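Local coordinates for TIGR00266 family protein (Pseudomonas aeruginosa, PDB 1YOX) that is of unknown function but belongs to the AIM24 family of the cupin clan and has three copies in its assembly, at residues Leu225-Ser228 and Arg229-Arg233; Asn38-Thr41 and Gly42-Phe46; Arg176-Thr179 and Gly180-Val183. All coordinates share one frame; numbering follows the deposited sequence.

Interaction 1: residues Leu225-Ser228 and Arg229-Arg233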
loop_
_atom_site.group_PDB
_atom_site.type_symbol
_atom_site.label_atom_id
_atom_site.label_comp_id
_atom_site.label_asym_id
_atom_site.label_seq_id
_atom_site.Cartn_x
_atom_site.Cartn_y
_atom_site.Cartn_z
ATOM N N LEU C 225 7.702 -5.971 -0.864
ATOM C CA LEU C 225 6.325 -6.407 -0.648
ATOM C C LEU C 225 5.698 -6.830 -1.960
ATOM O O LEU C 225 4.861 -6.121 -2.516
ATOM C CB LEU C 225 5.472 -5.355 0.074
ATOM C CG LEU C 225 3.980 -5.712 0.312
ATOM C CD1 LEU C 225 3.782 -6.954 1.146
ATOM C CD2 LEU C 225 3.248 -4.542 0.915
ATOM N N PRO C 226 6.075 -8.037 -2.419
ATOM C CA PRO C 226 5.600 -8.538 -3.676
ATOM C C PRO C 226 4.113 -8.838 -3.553
ATOM O O PRO C 226 3.624 -9.136 -2.453
ATOM C CB PRO C 226 6.425 -9.817 -3.895
ATOM C CG PRO C 226 6.924 -10.236 -2.565
ATOM C CD PRO C 226 6.935 -9.005 -1.700
ATOM N N PHE C 227 3.410 -8.691 -4.668
ATOM C CA PHE C 227 1.982 -8.885 -4.717
ATOM C C PHE C 227 1.592 -10.277 -4.194
ATOM O O PHE C 227 0.512 -10.469 -3.599
ATOM C CB PHE C 227 1.519 -8.708 -6.166
ATOM C CG PHE C 227 0.085 -9.077 -6.400
ATOM C CD1 PHE C 227 -0.942 -8.318 -5.861
ATOM C CD2 PHE C 227 -0.235 -10.173 -7.180
ATOM C CE1 PHE C 227 -2.247 -8.641 -6.088
ATOM C CE2 PHE C 227 -1.549 -10.499 -7.414
ATOM C CZ PHE C 227 -2.553 -9.752 -6.855
ATOM N N SER C 228 2.473 -11.241 -4.439
ATOM C CA SER C 228 2.219 -12.642 -4.122
ATOM C C SER C 228 2.190 -12.816 -2.628
ATOM O O SER C 228 1.406 -13.608 -2.101
ATOM C CB SER C 228 3.309 -13.525 -4.731
ATOM O OG SER C 228 4.596 -12.984 -4.486
ATOM N N ARG C 229 3.052 -12.072 -1.945
ATOM C CA ARG C 229 3.021 -12.077 -0.513
ATOM C C ARG C 229 1.827 -11.285 0.011
ATOM O O ARG C 229 1.139 -11.728 0.957
ATOM C CB ARG C 229 4.331 -11.566 0.071
ATOM C CG ARG C 229 4.290 -11.454 1.572
ATOM C CD ARG C 229 5.548 -10.843 2.122
ATOM N NE ARG C 229 6.733 -11.647 1.772
ATOM C CZ ARG C 229 7.952 -11.468 2.275
ATOM N NH1 ARG C 229 8.170 -10.514 3.166
ATOM N NH2 ARG C 229 8.953 -12.248 1.882
ATOM N N LEU C 230 1.569 -10.124 -0.601
ATOM C CA LEU C 230 0.427 -9.308 -0.194
ATOM C C LEU C 230 -0.853 -10.128 -0.398
ATOM O O LEU C 230 -1.586 -10.364 0.556
ATOM C CB LEU C 230 0.348 -7.998 -1.003
ATOM C CG LEU C 230 -0.289 -6.682 -0.507
ATOM C CD1 LEU C 230 -0.864 -5.816 -1.659
ATOM C CD2 LEU C 230 -1.293 -6.835 0.580
ATOM N N ALA C 231 -1.107 -10.580 -1.628
ATOM C CA ALA C 231 -2.362 -11.290 -1.936
ATOM C C ALA C 231 -2.474 -12.572 -1.129
ATOM O O ALA C 231 -3.534 -12.839 -0.550
ATOM C CB ALA C 231 -2.473 -11.587 -3.384
ATOM N N GLY C 232 -1.378 -13.346 -1.079
ATOM C CA GLY C 232 -1.327 -14.607 -0.337
ATOM C C GLY C 232 -1.711 -14.492 1.125
ATOM O O GLY C 232 -2.614 -15.219 1.599
ATOM N N ARG C 233 -1.053 -13.593 1.862
ATOM C CA ARG C 233 -1.370 -13.436 3.297
ATOM C C ARG C 233 -2.793 -12.924 3.523
ATOM O O ARG C 233 -3.427 -13.258 4.515
ATOM C CB ARG C 233 -0.384 -12.509 4.008
ATOM C CG ARG C 233 1.112 -12.865 3.867
ATOM C CD ARG C 233 1.611 -14.109 4.678
ATOM N NE ARG C 233 2.824 -14.649 4.044
ATOM C CZ ARG C 233 4.071 -14.233 4.285
ATOM N NH1 ARG C 233 4.309 -13.282 5.194
ATOM N NH2 ARG C 233 5.092 -14.778 3.617
#

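Interaction 2: residues Asn38-Thr41 and Gly42-Phe46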
loop_
_atom_site.group_PDB
_atom_site.type_symbol
_atom_site.label_atom_id
_atom_site.label_comp_id
_atom_site.label_asym_id
_atom_site.label_seq_id
_atom_site.Cartn_x
_atom_site.Cartn_y
_atom_site.Cartn_z
ATOM N N ASN C 38 -4.731 4.300 -15.718
ATOM C CA ASN C 38 -5.506 5.172 -14.820
ATOM C C ASN C 38 -6.316 6.228 -15.564
ATOM O O ASN C 38 -7.456 6.530 -15.168
ATOM C CB ASN C 38 -4.606 5.953 -13.881
ATOM C CG ASN C 38 -3.763 5.085 -12.975
ATOM O OD1 ASN C 38 -2.645 5.475 -12.647
ATOM N ND2 ASN C 38 -4.288 3.949 -12.527
ATOM N N TYR C 39 -5.700 6.848 -16.577
ATOM C CA TYR C 39 -6.338 7.897 -17.349
ATOM C C TYR C 39 -5.665 8.129 -18.690
ATOM O O TYR C 39 -4.496 7.815 -18.889
ATOM C CB TYR C 39 -6.462 9.228 -16.563
ATOM C CG TYR C 39 -5.138 9.914 -16.261
ATOM C CD1 TYR C 39 -4.562 9.799 -15.002
ATOM C CD2 TYR C 39 -4.459 10.665 -17.233
ATOM C CE1 TYR C 39 -3.360 10.393 -14.699
ATOM C CE2 TYR C 39 -3.216 11.268 -16.931
ATOM C CZ TYR C 39 -2.685 11.127 -15.653
ATOM O OH TYR C 39 -1.478 11.695 -15.281
HETATM N N MSE C 40 -6.429 8.707 -19.603
HETATM C CA MSE C 40 -5.923 9.066 -20.911
HETATM C C MSE C 40 -6.647 10.294 -21.434
HETATM O O MSE C 40 -7.857 10.458 -21.239
HETATM C CB MSE C 40 -5.990 7.883 -21.905
HETATM C CG MSE C 40 -7.320 7.209 -22.017
HETATM SE SE MSE C 40 -7.305 5.504 -23.034
HETATM C CE MSE C 40 -9.194 5.053 -22.515
ATOM N N THR C 41 -5.869 11.160 -22.073
ATOM C CA THR C 41 -6.376 12.339 -22.769
ATOM C C THR C 41 -7.089 11.982 -24.077
ATOM O O THR C 41 -7.160 10.810 -24.479
ATOM C CB THR C 41 -5.246 13.410 -23.005
ATOM O OG1 THR C 41 -4.173 12.817 -23.732
ATOM C CG2 THR C 41 -4.710 13.961 -21.699
ATOM N N GLY C 42 -7.599 13.013 -24.748
ATOM C CA GLY C 42 -8.727 12.877 -25.670
ATOM C C GLY C 42 -8.495 12.108 -26.945
ATOM O O GLY C 42 -9.372 11.364 -27.395
ATOM N N ASP C 43 -7.328 12.276 -27.544
ATOM C CA ASP C 43 -7.059 11.620 -28.829
ATOM C C ASP C 43 -6.191 10.379 -28.688
ATOM O O ASP C 43 -5.595 9.944 -29.670
ATOM C CB ASP C 43 -6.425 12.610 -29.839
ATOM C CG ASP C 43 -7.076 14.004 -29.809
ATOM O OD1 ASP C 43 -6.369 14.995 -30.115
ATOM O OD2 ASP C 43 -8.284 14.109 -29.468
ATOM N N ILE C 44 -6.089 9.841 -27.465
ATOM C CA ILE C 44 -5.537 8.481 -27.240
ATOM C C ILE C 44 -6.526 7.388 -27.650
ATOM O O ILE C 44 -7.641 7.366 -27.183
ATOM C CB ILE C 44 -5.073 8.239 -25.776
ATOM C CG1 ILE C 44 -3.711 8.882 -25.550
ATOM C CG2 ILE C 44 -4.920 6.718 -25.462
ATOM C CD1 ILE C 44 -3.814 10.104 -24.764
ATOM N N ARG C 45 -6.098 6.517 -28.553
ATOM C CA ARG C 45 -6.834 5.304 -28.916
ATOM C C ARG C 45 -6.082 4.049 -28.442
ATOM O O ARG C 45 -4.838 4.013 -28.389
ATOM C CB ARG C 45 -7.039 5.223 -30.438
ATOM C CG ARG C 45 -7.902 6.347 -31.068
ATOM C CD ARG C 45 -9.378 6.241 -30.690
ATOM N NE ARG C 45 -10.048 7.532 -30.817
ATOM C CZ ARG C 45 -10.253 8.384 -29.813
ATOM N NH1 ARG C 45 -9.844 8.098 -28.578
ATOM N NH2 ARG C 45 -10.860 9.535 -30.052
ATOM N N PHE C 46 -6.847 3.020 -28.108
ATOM C CA PHE C 46 -6.295 1.775 -27.556
ATOM C C PHE C 46 -6.777 0.555 -28.341
ATOM O O PHE C 46 -7.954 0.472 -28.715
ATOM C CB PHE C 46 -6.683 1.640 -26.086
ATOM C CG PHE C 46 -8.144 1.862 -25.829
ATOM C CD1 PHE C 46 -9.069 0.842 -26.045
ATOM C CD2 PHE C 46 -8.599 3.093 -25.384
ATOM C CE1 PHE C 46 -10.432 1.044 -25.815
ATOM C CE2 PHE C 46 -9.957 3.312 -25.143
ATOM C CZ PHE C 46 -10.879 2.286 -25.359
#

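Interaction 3: residues Arg176-Thr179 and Gly180-Val183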
loop_
_atom_site.group_PDB
_atom_site.type_symbol
_atom_site.label_atom_id
_atom_site.label_comp_id
_atom_site.label_asym_id
_atom_site.label_seq_id
_atom_site.Cartn_x
_atom_site.Cartn_y
_atom_site.Cartn_z
ATOM N N ARG C 176 20.349 -15.373 -2.473
ATOM C CA ARG C 176 19.136 -16.154 -2.276
ATOM C C ARG C 176 17.991 -15.202 -1.917
ATOM O O ARG C 176 18.111 -14.358 -1.018
ATOM C CB ARG C 176 19.323 -17.223 -1.198
ATOM C CG ARG C 176 19.954 -18.565 -1.694
ATOM C CD ARG C 176 20.478 -19.419 -0.503
ATOM N NE ARG C 176 21.362 -18.620 0.358
ATOM C CZ ARG C 176 21.478 -18.764 1.680
ATOM N NH1 ARG C 176 20.766 -19.693 2.330
ATOM N NH2 ARG C 176 22.308 -17.967 2.358
ATOM N N VAL C 177 16.891 -15.344 -2.646
ATOM C CA VAL C 177 15.773 -14.422 -2.571
ATOM C C VAL C 177 14.470 -15.209 -2.404
ATOM O O VAL C 177 14.210 -16.154 -3.168
ATOM C CB VAL C 177 15.728 -13.522 -3.864
ATOM C CG1 VAL C 177 14.423 -12.747 -3.970
ATOM C CG2 VAL C 177 16.919 -12.561 -3.925
ATOM N N ASP C 178 13.647 -14.820 -1.423
ATOM C CA ASP C 178 12.237 -15.257 -1.416
ATOM C C ASP C 178 11.631 -15.046 -2.805
ATOM O O ASP C 178 11.736 -13.981 -3.382
ATOM C CB ASP C 178 11.403 -14.545 -0.349
ATOM C CG ASP C 178 9.969 -15.115 -0.233
ATOM O OD1 ASP C 178 9.737 -16.303 -0.540
ATOM O OD2 ASP C 178 9.062 -14.377 0.183
ATOM N N THR C 179 11.031 -16.093 -3.354
ATOM C CA THR C 179 10.777 -16.157 -4.791
ATOM C C THR C 179 9.972 -14.998 -5.388
ATOM O O THR C 179 10.364 -14.438 -6.401
ATOM C CB THR C 179 10.284 -17.559 -5.199
ATOM O OG1 THR C 179 11.403 -18.457 -5.139
ATOM C CG2 THR C 179 9.713 -17.584 -6.615
ATOM N N GLY C 180 8.883 -14.596 -4.749
ATOM C CA GLY C 180 8.091 -13.481 -5.270
ATOM C C GLY C 180 8.785 -12.127 -5.233
ATOM O O GLY C 180 8.384 -11.223 -5.957
ATOM N N CYS C 181 9.810 -11.997 -4.385
ATOM C CA CYS C 181 10.593 -10.772 -4.224
ATOM C C CYS C 181 11.466 -10.372 -5.414
ATOM O O CYS C 181 12.006 -9.267 -5.440
ATOM C CB CYS C 181 11.458 -10.845 -2.958
ATOM S SG CYS C 181 10.506 -10.687 -1.468
ATOM N N LEU C 182 11.604 -11.242 -6.401
ATOM C CA LEU C 182 12.348 -10.884 -7.606
ATOM C C LEU C 182 11.545 -10.036 -8.599
ATOM O O LEU C 182 10.625 -10.525 -9.232
ATOM C CB LEU C 182 12.874 -12.146 -8.300
ATOM C CG LEU C 182 13.946 -12.029 -9.407
ATOM C CD1 LEU C 182 15.134 -11.252 -8.952
ATOM C CD2 LEU C 182 14.381 -13.426 -9.899
ATOM N N VAL C 183 11.918 -8.780 -8.743
ATOM C CA VAL C 183 11.331 -7.909 -9.748
ATOM C C VAL C 183 11.877 -8.159 -11.152
ATOM O O VAL C 183 11.138 -8.596 -12.050
ATOM C CB VAL C 183 11.526 -6.411 -9.383
ATOM C CG1 VAL C 183 10.850 -5.498 -10.427
ATOM C CG2 VAL C 183 10.969 -6.140 -8.016
#

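Interaction 1: residues Leu225-Ser228 and Arg229-Arg233
The carbonyl oxygen of Pro226 accepts two backbone N-H groups. Leu230 N donates to Pro226 O at 2.9 Å. Arg229 N also reaches Pro226 O, but that bond is weak. Pro226 is the N-cap of the C-terminal helix 227-237, and these bonds start its first turn. The next carbonyls follow the alpha-helical pattern. Ala231 N donates to Phe227 O at 2.6 Å, and Gly232 N donates to Ser228 O at 3.0 Å.

The side chains pack along the same turn. Ala231 CB sits over one face of the Phe227 ring, 4.1 Å from its centroid, in a CH-pi contact offset toward the rim. Phe227 CG is anti to the backbone N (chi1 172°), which sets the ring beside the helix over Ala231. Pro226 CG rests against Arg229 CB at 3.9 Å. Leu225 CD1 meets Leu230 CB at 4.2 Å.

The Arg229 chain is bent at chi3 (-60°), and its NH2 forms a salt bridge with Asp178 OD2 and bonds Met37 O of the second subunit. The helix start thus joins apolar packing to a buried arginine whose charge is probably balanced by Asp178.

Interaction 2: residues Asn38-Thr41 and Gly42-Phe46
A type I beta turn runs from Thr41 to Ile44 and connects strand 37-40 to strand 44-48. Its closing hydrogen bond is weak: Ile44 N lies 3.3 Å from Thr41 O. The two strands go to different sheets, each at an outermost place within the chain, so the turn is a link between sheets.

Met40, Ile44 and Phe46 turn their CB bonds toward the other segment. Met40 is a selenomethionine, and its CG lies between the backbone N and the carbonyl carbon (chi1 52°). Beyond CG the chain is extended, and this carries SE across to residues 42-46. There Met40 SE touches Ile44 CG2 at 3.6 Å. Met40 SE and CE both meet the CD2/CE2 side of the Phe46 ring, with SE 3.6 Å from Phe46 CD2. This Met-aromatic contact is oblique, and the two side chains cross at about a right angle. Phe80 of strand 78-82 packs on Met40, Ile44 and Phe46.

Thr41 OG1 bonds Gln88 and His89. Arg176 NH2 of the third subunit bonds both Thr41 O and Ile44 O. The turn combines one weak backbone bond with apolar contacts and with two carbonyls bonded by an arginine of a neighbouring subunit.

Interaction 3: residues Arg176-Thr179 and Gly180-Val183
A short 3-10 turn joins strand 173-178 to strand 182-185, and Asp178 and Cys181 are hydrogen-bonded across it by backbone atoms. Cys181 N donates to Asp178 O at 2.9 Å. One residue on, Leu182 N donates to Thr179 O. At 3.4 Å this second bond is weak. Both bonds span three residues, as expected for a 3-10 turn.

Cys181 packs against the strand that leads into the turn. Its CB lies 3.2 Å from Asp178 O and 3.7 Å from Val177 CG1. Val177 CG1 is anti to its own backbone N (chi1 168°) and reaches into the bend, where it also approaches Leu182 N at 4.0 Å. With SG anti to the carbonyl carbon (chi1 -73°), Cys181 lays it alongside Asp178, with Cys181 SG 4.1 Å from Asp178 CB.

The two strands belong to different antiparallel sheets. The turn passes the chain from the three-stranded sheet to a six-stranded one, within a largely beta protein consistent with the cupin clan. Leu182 packs on Val220 and Leu222 of strand 219-223, and Val177 also touches Leu222. Thr179 OG1 is hydrogen-bonded to Thr212 OG1 and so ties the turn to strand 210-216.

Arg176 and Val177 pair antiparallel with a strand of the second subunit, so that the sheet continues across that interface, and on that subunit Tyr39 packs on Val177 and Asn38 on Cys181.

Overall arrangement
Interactions 1 and 3 are buried and adjoin each other, with centres about 12 Å apart. Pro226 CG packs 3.8 Å from Cys181 SG, so the helix start rests on the 3-10 turn. Interaction 2 is only partly buried and lies across the chain's centre from interaction 3, their centres about 34 Å apart. Interactions 2 and 3 both link strands of different sheets, while interaction 1 begins the C-terminal helix. Sound backbone bonds dominate in interaction 1. In interaction 2 the packing of the selenomethionine Met40 on Ile44 and Phe46 is prominent, with one weak backbone bond. Interaction 3 has one sound and one weak bond, with Val177 on Cys181. Strand 37-40 of one subunit pairs with strand 173-178 of a neighbouring subunit.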